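Local atomic coordinates of Rd1NTF2_05_I64F_A80G_T94P_D101K_L106W (Synthetic construct, PDB entry 6W3F), a protein that has no established natural function but was designed de novo with an NTF2-like fold, probably to present a tailored pocket. Residues M30-R35 / H44-A49. Numbering follows the deposited sequence.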
loop_
_atom_site.group_PDB
_atom_site.type_symbol
_atom_site.label_atom_id
_atom_site.label_comp_id
_atom_site.label_asym_id
_atom_site.label_seq_id
_atom_site.Cartn_x
_atom_site.Cartn_y
_atom_site.Cartn_z
ATOM N N MET A 30 6.528 0.847 6.398
ATOM C CA MET A 30 7.380 0.217 5.403
ATOM C C MET A 30 8.553 -0.537 6.003
ATOM O O MET A 30 9.163 -0.088 6.981
ATOM C CB MET A 30 7.917 1.286 4.449
ATOM C CG MET A 30 6.817 1.856 3.544
ATOM S SD MET A 30 7.427 3.230 2.668
ATOM C CE MET A 30 6.115 3.387 1.435
ATOM N N ASP A 31 8.895 -1.665 5.384
ATOM C CA ASP A 31 10.175 -2.305 5.657
ATOM C C ASP A 31 11.298 -1.323 5.317
ATOM O O ASP A 31 11.141 -0.486 4.418
ATOM C CB ASP A 31 10.324 -3.574 4.823
ATOM C CG ASP A 31 11.487 -4.432 5.260
ATOM O OD1 ASP A 31 11.289 -5.277 6.147
ATOM O OD2 ASP A 31 12.589 -4.318 4.689
ATOM N N PRO A 32 12.442 -1.381 6.026
ATOM C CA PRO A 32 13.548 -0.488 5.649
ATOM C C PRO A 32 13.998 -0.688 4.219
ATOM O O PRO A 32 14.409 0.279 3.560
ATOM C CB PRO A 32 14.675 -0.840 6.659
ATOM C CG PRO A 32 13.992 -1.408 7.823
ATOM C CD PRO A 32 12.729 -2.104 7.288
ATOM N N ASN A 33 13.932 -1.913 3.703
ATOM C CA ASN A 33 14.313 -2.198 2.325
ATOM C C ASN A 33 13.105 -2.411 1.415
ATOM O O ASN A 33 13.204 -3.170 0.453
ATOM C CB ASN A 33 15.222 -3.419 2.289
ATOM C CG ASN A 33 16.619 -3.100 2.787
ATOM O OD1 ASN A 33 17.182 -2.092 2.425
ATOM N ND2 ASN A 33 17.151 -3.939 3.650
ATOM N N VAL A 34 11.990 -1.740 1.686
ATOM C CA VAL A 34 10.785 -1.838 0.850
ATOM C C VAL A 34 11.184 -1.550 -0.586
ATOM O O VAL A 34 12.083 -0.745 -0.848
ATOM C CB VAL A 34 9.703 -0.859 1.329
ATOM C CG1 VAL A 34 10.222 0.539 1.287
ATOM C CG2 VAL A 34 8.399 -0.984 0.463
ATOM N N ARG A 35 10.522 -2.203 -1.525
ATOM C CA ARG A 35 10.694 -1.920 -2.940
ATOM C C ARG A 35 9.336 -1.532 -3.511
ATOM O O ARG A 35 8.356 -2.235 -3.279
ATOM C CB ARG A 35 11.231 -3.136 -3.674
ATOM C CG ARG A 35 11.323 -2.932 -5.150
ATOM C CD ARG A 35 11.603 -4.234 -5.831
ATOM N NE ARG A 35 11.963 -3.994 -7.219
ATOM C CZ ARG A 35 12.213 -4.951 -8.101
ATOM N NH1 ARG A 35 12.132 -6.227 -7.740
ATOM N NH2 ARG A 35 12.542 -4.623 -9.341
ATOM N N HIS A 44 13.659 2.280 -4.137
ATOM C CA HIS A 44 14.169 1.389 -3.104
ATOM C C HIS A 44 14.314 2.132 -1.788
ATOM O O HIS A 44 14.753 3.284 -1.775
ATOM C CB HIS A 44 15.529 0.803 -3.476
ATOM C CG HIS A 44 15.448 -0.274 -4.503
ATOM N ND1 HIS A 44 15.286 -1.598 -4.172
ATOM C CD2 HIS A 44 15.504 -0.227 -5.854
ATOM C CE1 HIS A 44 15.260 -2.325 -5.273
ATOM N NE2 HIS A 44 15.387 -1.516 -6.309
ATOM N N GLY A 45 13.901 1.499 -0.709
ATOM C CA GLY A 45 14.145 2.076 0.618
ATOM C C GLY A 45 12.918 2.819 1.140
ATOM O O GLY A 45 12.186 3.509 0.432
ATOM N N ARG A 46 12.774 2.752 2.462
ATOM C CA ARG A 46 11.647 3.334 3.175
ATOM C C ARG A 46 11.555 4.838 2.944
ATOM O O ARG A 46 10.489 5.358 2.609
ATOM C CB ARG A 46 11.808 3.000 4.665
ATOM C CG ARG A 46 10.707 3.438 5.559
ATOM C CD ARG A 46 11.266 4.067 6.827
ATOM N NE ARG A 46 12.174 3.225 7.608
ATOM C CZ ARG A 46 11.782 2.333 8.514
ATOM N NH1 ARG A 46 10.487 2.126 8.730
ATOM N NH2 ARG A 46 12.683 1.638 9.200
ATOM N N GLU A 47 12.659 5.557 3.100
ATOM C CA GLU A 47 12.605 7.012 2.988
ATOM C C GLU A 47 12.215 7.444 1.575
ATOM O O GLU A 47 11.350 8.315 1.389
ATOM C CB GLU A 47 13.948 7.611 3.410
ATOM C CG GLU A 47 14.063 9.101 3.186
ATOM C CD GLU A 47 14.455 9.426 1.763
ATOM O OE1 GLU A 47 15.254 8.660 1.183
ATOM O OE2 GLU A 47 13.950 10.433 1.217
ATOM N N HIS A 48 12.849 6.851 0.555
ATOM C CA HIS A 48 12.523 7.222 -0.823
ATOM C C HIS A 48 11.096 6.823 -1.185
ATOM O O HIS A 48 10.357 7.607 -1.788
ATOM C CB HIS A 48 13.500 6.575 -1.802
ATOM C CG HIS A 48 14.921 6.988 -1.593
ATOM N ND1 HIS A 48 15.806 6.253 -0.835
ATOM C CD2 HIS A 48 15.604 8.073 -2.025
ATOM C CE1 HIS A 48 16.978 6.867 -0.813
ATOM N NE2 HIS A 48 16.882 7.971 -1.533
ATOM N N ALA A 49 10.691 5.603 -0.820
ATOM C CA ALA A 49 9.383 5.098 -1.222
ATOM C C ALA A 49 8.255 5.907 -0.603
ATOM O O ALA A 49 7.258 6.221 -1.270
ATOM C CB ALA A 49 9.253 3.626 -0.825
HETATM O O HOH W 1 14.964 -2.612 -1.603
#
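M30 and V34 close over A49 at the start of helix 46-56, where the NTF2-like fold passes from its outermost short strand, 41-44, into a helix. This inner side is tightly packed: M30 lays CE 3.9 Å from A49 CB, and V34 CG1 comes equally near. A small alanine suits a helix face approached by two apolar side chains; M30 also touches A50 and L53.

G45 N gives a nearly straight bond to V34 O (2.9 Å), whereas R46 N reaches P32 O from above its carbonyl plane at 3.2 Å. G45 is the N-cap; at its backbone angles a CB would be jammed against H44 O, so glycine fits.

The outer side is looser. R35 and H44, an antiparallel non-hydrogen-bonded pair, run side by side, guanidinium and imidazole planes 14° apart, H44 CE1 lying 4.0 Å from R35 CG. R46 CG, anti to the backbone N (chi1 -176°), packs on M30 CB at 3.7 Å; bends at chi2 and chi3 bring the guanidinium beside P32, whose CA covers one face, and NH1 bonds R27 O. P32's fixed phi suits the second place of the type I turn D31-V34, where D31 OD2 accepts from N33 N (an Asx turn). One water bridges N33 O and H44 ND1, 2.8 Å from each and in the imidazole plane.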